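Local coordinates for protein putative transcriptional regulator (Clostridium difficile, PDB 3QI7) that is a putative lipoprotein of unknown function whose periplasmic-binding-protein-like fold suggests that it binds a small ligand, perhaps a sugar, at residues A16-P21 and K60-P65; E66-N71 and T95-L100. All coordinates share one frame; numbering follows the deposited sequence.

Contact 1 (A16-P21 and K60-P65); sequences AVVTQP and KHVVLP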
loop_
_atom_site.group_PDB
_atom_site.type_symbol
_atom_site.label_atom_id
_atom_site.label_comp_id
_atom_site.label_asym_id
_atom_site.label_seq_id
_atom_site.Cartn_x
_atom_site.Cartn_y
_atom_site.Cartn_z
ATOM N N ALA A 16 16.051 -9.674 -7.617
ATOM C CA ALA A 16 16.319 -8.251 -7.760
ATOM C C ALA A 16 15.044 -7.492 -7.414
ATOM O O ALA A 16 13.974 -7.893 -7.854
ATOM C CB ALA A 16 16.788 -7.922 -9.194
ATOM N N VAL A 17 15.175 -6.414 -6.636
ATOM C CA VAL A 17 14.055 -5.613 -6.211
ATOM C C VAL A 17 14.336 -4.145 -6.514
ATOM O O VAL A 17 15.277 -3.560 -5.977
ATOM C CB VAL A 17 13.746 -5.788 -4.690
ATOM C CG1 VAL A 17 12.512 -5.029 -4.333
ATOM C CG2 VAL A 17 13.570 -7.284 -4.347
ATOM N N VAL A 18 13.497 -3.555 -7.370
ATOM C CA VAL A 18 13.663 -2.181 -7.816
ATOM C C VAL A 18 12.728 -1.253 -7.045
ATOM O O VAL A 18 11.496 -1.462 -7.017
ATOM C CB VAL A 18 13.349 -2.075 -9.327
ATOM C CG1 VAL A 18 13.555 -0.612 -9.840
ATOM C CG2 VAL A 18 14.175 -3.078 -10.084
ATOM N N THR A 19 13.299 -0.244 -6.398
ATOM C CA THR A 19 12.510 0.762 -5.721
ATOM C C THR A 19 13.011 2.156 -6.080
ATOM O O THR A 19 14.105 2.306 -6.622
ATOM C CB THR A 19 12.594 0.636 -4.188
ATOM O OG1 THR A 19 13.836 1.156 -3.733
ATOM C CG2 THR A 19 12.462 -0.833 -3.720
ATOM N N GLN A 20 12.211 3.164 -5.746
ATOM C CA GLN A 20 12.695 4.542 -5.701
ATOM C C GLN A 20 13.677 4.719 -4.525
ATOM O O GLN A 20 13.745 3.862 -3.618
ATOM C CB GLN A 20 11.525 5.530 -5.621
ATOM C CG GLN A 20 10.625 5.540 -6.895
ATOM C CD GLN A 20 9.405 6.471 -6.778
ATOM O OE1 GLN A 20 8.282 6.111 -7.166
ATOM N NE2 GLN A 20 9.624 7.666 -6.228
ATOM N N PRO A 21 14.469 5.806 -4.554
ATOM C CA PRO A 21 15.453 5.997 -3.497
ATOM C C PRO A 21 14.828 6.349 -2.161
ATOM O O PRO A 21 13.641 6.744 -2.088
ATOM C CB PRO A 21 16.348 7.148 -4.002
ATOM C CG PRO A 21 15.765 7.641 -5.241
ATOM C CD PRO A 21 14.653 6.743 -5.680
ATOM N N LYS A 60 18.925 -8.420 -4.438
ATOM C CA LYS A 60 19.690 -7.352 -5.049
ATOM C C LYS A 60 18.823 -6.111 -5.157
ATOM O O LYS A 60 17.941 -6.022 -6.041
ATOM C CB LYS A 60 20.194 -7.752 -6.448
ATOM C CG LYS A 60 21.091 -6.699 -7.130
ATOM C CD LYS A 60 21.795 -7.300 -8.347
ATOM C CE LYS A 60 23.035 -6.491 -8.781
ATOM N NZ LYS A 60 22.619 -5.445 -9.728
ATOM N N HIS A 61 19.088 -5.151 -4.280
ATOM C CA HIS A 61 18.330 -3.911 -4.273
ATOM C C HIS A 61 18.820 -2.912 -5.337
ATOM O O HIS A 61 19.915 -2.360 -5.245
ATOM C CB HIS A 61 18.369 -3.277 -2.881
ATOM C CG HIS A 61 17.384 -2.167 -2.689
ATOM N ND1 HIS A 61 17.305 -1.441 -1.520
ATOM C CD2 HIS A 61 16.440 -1.653 -3.512
ATOM C CE1 HIS A 61 16.346 -0.538 -1.625
ATOM N NE2 HIS A 61 15.816 -0.634 -2.830
ATOM N N VAL A 62 17.972 -2.657 -6.320
ATOM C CA VAL A 62 18.265 -1.737 -7.412
ATOM C C VAL A 62 17.519 -0.429 -7.170
ATOM O O VAL A 62 16.284 -0.435 -6.979
ATOM C CB VAL A 62 17.787 -2.328 -8.750
ATOM C CG1 VAL A 62 18.060 -1.351 -9.923
ATOM C CG2 VAL A 62 18.429 -3.691 -9.013
ATOM N N VAL A 63 18.250 0.686 -7.162
ATOM C CA VAL A 63 17.680 1.984 -6.813
ATOM C C VAL A 63 17.529 2.837 -8.058
ATOM O O VAL A 63 18.486 3.102 -8.772
ATOM C CB VAL A 63 18.531 2.698 -5.779
ATOM C CG1 VAL A 63 17.846 3.989 -5.297
ATOM C CG2 VAL A 63 18.834 1.727 -4.625
ATOM N N LEU A 64 16.299 3.249 -8.339
ATOM C CA LEU A 64 16.041 4.104 -9.489
ATOM C C LEU A 64 16.647 5.497 -9.276
ATOM O O LEU A 64 16.740 5.970 -8.138
ATOM C CB LEU A 64 14.531 4.248 -9.720
ATOM C CG LEU A 64 13.739 3.011 -10.136
ATOM C CD1 LEU A 64 12.264 3.193 -9.728
ATOM C CD2 LEU A 64 13.860 2.704 -11.639
ATOM N N PRO A 65 16.973 6.192 -10.378
ATOM C CA PRO A 65 17.384 7.583 -10.262
ATOM C C PRO A 65 16.273 8.408 -9.628
ATOM O O PRO A 65 15.112 8.054 -9.749
ATOM C CB PRO A 65 17.656 8.017 -11.722
ATOM C CG PRO A 65 17.112 6.990 -12.582
ATOM C CD PRO A 65 16.871 5.735 -11.778
#
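Two neighbouring parallel strands, 16-19 and 60-63, lie side by side in the sheet of a periplasmic-binding-protein-like α/β fold and form a beta-alpha-beta crossover through helix 26-42. Val17 and Thr19 use both their N-H and C=O groups, so the bonding runs from Lys60 O at one end to Leu64 N, where Thr19 O receives a nearly straight bond (176° at the hydrogen, 2.9 Å). Val17, Thr19 and His61 are on the face packed by helix 26-42. His61 CG stands anti to its backbone N (chi1 -167°), which carries the ring across toward Thr19. Its NE2 donates to Thr19 OG1 at 2.8 Å, with the oxygen in the ring plane. Thr19 OG1 sits in the crowded position between its own N and carbonyl carbon (chi1 77°) and donates to Gln20 O at 2.7 Å, so it is held by one donor and one acceptor. Beyond the ring, His61 ND1 bonds Glu33, whose carboxylate could help to stabilise a protonated imidazole. Val17 O meets the ring edge at His61 CD2 (3.3 Å), and Val63 CG2 lies over one ring face, near the rim. On the opposite face, toward helix 72-80, Val18 and Val62 point the same way, Val18 CG2 lying 3.9 Å from Val62 CB. Val18 CG1, anti to its N, meets Leu64 at about a right angle, 3.6 Å from Leu64 CG. At the strand ends, Val63 CG1 rests against Pro21, which follows strand 16-19, 3.7 Å from Pro21 CB.

Contact 2 (E66-N71 and T95-L100); sequences ENFTSN and TDQAGL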
loop_
_atom_site.group_PDB
_atom_site.type_symbol
_atom_site.label_atom_id
_atom_site.label_comp_id
_atom_site.label_asym_id
_atom_site.label_seq_id
_atom_site.Cartn_x
_atom_site.Cartn_y
_atom_site.Cartn_z
ATOM N N GLU A 66 16.621 9.483 -8.937
ATOM C CA GLU A 66 15.618 10.427 -8.457
ATOM C C GLU A 66 14.808 10.948 -9.640
ATOM O O GLU A 66 15.352 11.119 -10.732
ATOM C CB GLU A 66 16.271 11.595 -7.721
ATOM C CG GLU A 66 16.858 11.193 -6.376
ATOM C CD GLU A 66 17.306 12.386 -5.557
ATOM O OE1 GLU A 66 17.618 13.436 -6.139
ATOM O OE2 GLU A 66 17.349 12.265 -4.322
ATOM N N ASN A 67 13.508 11.142 -9.431
ATOM C CA ASN A 67 12.654 11.781 -10.429
ATOM C C ASN A 67 12.735 10.985 -11.718
ATOM O O ASN A 67 12.969 11.546 -12.780
ATOM C CB ASN A 67 13.114 13.229 -10.683
ATOM C CG ASN A 67 13.083 14.080 -9.434
ATOM O OD1 ASN A 67 12.034 14.273 -8.823
ATOM N ND2 ASN A 67 14.234 14.593 -9.046
ATOM N N PHE A 68 12.580 9.669 -11.597
ATOM C CA PHE A 68 12.952 8.739 -12.678
ATOM C C PHE A 68 12.165 8.915 -13.984
ATOM O O PHE A 68 12.698 8.629 -15.045
ATOM C CB PHE A 68 12.932 7.264 -12.208
ATOM C CG PHE A 68 11.559 6.588 -12.245
ATOM C CD1 PHE A 68 11.041 6.092 -13.447
ATOM C CD2 PHE A 68 10.822 6.416 -11.082
ATOM C CE1 PHE A 68 9.800 5.458 -13.484
ATOM C CE2 PHE A 68 9.585 5.786 -11.097
ATOM C CZ PHE A 68 9.066 5.296 -12.312
ATOM N N THR A 69 10.915 9.369 -13.895
ATOM C CA THR A 69 10.102 9.660 -15.099
ATOM C C THR A 69 10.749 10.785 -15.948
ATOM O O THR A 69 10.621 10.798 -17.179
ATOM C CB THR A 69 8.608 9.944 -14.745
ATOM O OG1 THR A 69 8.480 11.134 -13.969
ATOM C CG2 THR A 69 8.019 8.810 -13.923
ATOM N N SER A 70 11.501 11.682 -15.297
ATOM C CA SER A 70 12.305 12.687 -16.011
ATOM C C SER A 70 13.681 12.182 -16.428
ATOM O O SER A 70 14.430 12.905 -17.046
ATOM C CB SER A 70 12.460 13.944 -15.162
ATOM O OG SER A 70 11.202 14.574 -15.041
ATOM N N ASN A 71 14.003 10.941 -16.079
ATOM C CA ASN A 71 15.267 10.317 -16.429
ATOM C C ASN A 71 15.004 8.892 -16.858
ATOM O O ASN A 71 15.701 7.962 -16.439
ATOM C CB ASN A 71 16.196 10.330 -15.219
ATOM C CG ASN A 71 16.472 11.733 -14.725
ATOM O OD1 ASN A 71 17.257 12.462 -15.330
ATOM N ND2 ASN A 71 15.791 12.137 -13.644
ATOM N N THR A 95 6.810 0.656 -7.550
ATOM C CA THR A 95 6.618 2.117 -7.662
ATOM C C THR A 95 5.169 2.417 -8.077
ATOM O O THR A 95 4.608 1.724 -8.924
ATOM C CB THR A 95 7.600 2.786 -8.724
ATOM O OG1 THR A 95 7.318 4.199 -8.865
ATOM C CG2 THR A 95 7.464 2.136 -10.112
ATOM N N ASP A 96 4.576 3.464 -7.519
ATOM C CA ASP A 96 3.243 3.926 -7.951
ATOM C C ASP A 96 3.276 4.639 -9.320
ATOM O O ASP A 96 2.227 4.946 -9.882
ATOM C CB ASP A 96 2.660 4.921 -6.925
ATOM C CG ASP A 96 2.325 4.286 -5.588
ATOM O OD1 ASP A 96 1.815 3.126 -5.546
ATOM O OD2 ASP A 96 2.540 4.994 -4.566
ATOM N N GLN A 97 4.465 4.877 -9.868
ATOM C CA GLN A 97 4.613 5.613 -11.103
ATOM C C GLN A 97 4.695 4.660 -12.313
ATOM O O GLN A 97 5.059 3.483 -12.183
ATOM C CB GLN A 97 5.846 6.508 -11.026
ATOM C CG GLN A 97 5.810 7.489 -9.843
ATOM C CD GLN A 97 6.941 8.476 -9.877
ATOM O OE1 GLN A 97 7.016 9.337 -10.770
ATOM N NE2 GLN A 97 7.853 8.354 -8.912
ATOM N N ALA A 98 4.378 5.203 -13.480
ATOM C CA ALA A 98 4.411 4.475 -14.749
ATOM C C ALA A 98 5.690 4.785 -15.489
ATOM O O ALA A 98 6.324 5.804 -15.243
ATOM C CB ALA A 98 3.183 4.881 -15.639
ATOM N N GLY A 99 6.050 3.901 -16.425
ATOM C CA GLY A 99 7.163 4.139 -17.313
ATOM C C GLY A 99 8.136 2.992 -17.466
ATOM O O GLY A 99 8.896 2.969 -18.441
ATOM N N LEU A 100 8.142 2.046 -16.518
ATOM C CA LEU A 100 9.209 1.044 -16.487
ATOM C C LEU A 100 8.846 -0.234 -17.251
ATOM O O LEU A 100 9.696 -1.118 -17.450
ATOM C CB LEU A 100 9.605 0.726 -15.038
ATOM C CG LEU A 100 10.095 1.937 -14.226
ATOM C CD1 LEU A 100 10.195 1.576 -12.726
ATOM C CD2 LEU A 100 11.443 2.491 -14.765
HETATM O O HOH W 1 9.368 10.518 -11.539
#
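Thr95 OG1 is gripped by two hydrogen bonds: it accepts from Gln97 N (3.1 Å, 162° at the hydrogen), closing an ST turn, and it also bonds Gln20 OE1. The hydroxyl is anti to its own backbone N (chi1 176°), and it comes tip to tip with Phe68, lying at the edge of the ring near CE2. Phe68 is the main apolar filling between the two loops. Its CG takes the crowded position between N and carbonyl carbon, and the ring reaches toward Leu100, whose CG lies 3.6 Å from Phe68 CE1. Gln97 runs alongside the ring, antiparallel to it, its CB 3.7 Å from Phe68 CZ and its amide turned 46° from the ring plane. That amide is held at both ends, NE2 by Gln20 and OE1 by a water that donates to it at 2.7 Å and accepts from Thr69 N at 3.0 Å. Thr69 CG2 covers one ring face near its rim and also comes within 3.4 Å of Gln97 OE1. The backbone of Gly99 passes near the ring, at angles where a CB would press on the carbonyl O of Ala98. Behind, Phe68 and Leu100 both pack on Ala75 of helix 72-80. The short 3-10 turn 68-70 leads into that helix, just as 95-100 leads into helix 101-110. Such strand-to-helix loops at the C-terminal ends of parallel strands are where periplasmic-binding-protein-like folds commonly line their ligand cleft.

Contact 1 is mostly buried strand pairing, held by regular backbone hydrogen bonds and one side-chain hydrogen bond, His61 to Thr19, with branched aliphatic side chains around them. Contact 2 joins two irregular loops further along the same fold, with more exposed edges, no direct hydrogen bond across and a water taking that role. They are in series: segment 60-65 of contact 1 is followed directly by 66-71. Gln20 also joins them, since its OE1 probably accepts from both Thr95 OG1 (2.7 Å) and Gln97 NE2 (2.9 Å). Apolar packing continues from one to the other where Leu64 CD2 meets Leu100 CD2 at 4.0 Å, and helix 72-80 touches side chains of both contacts.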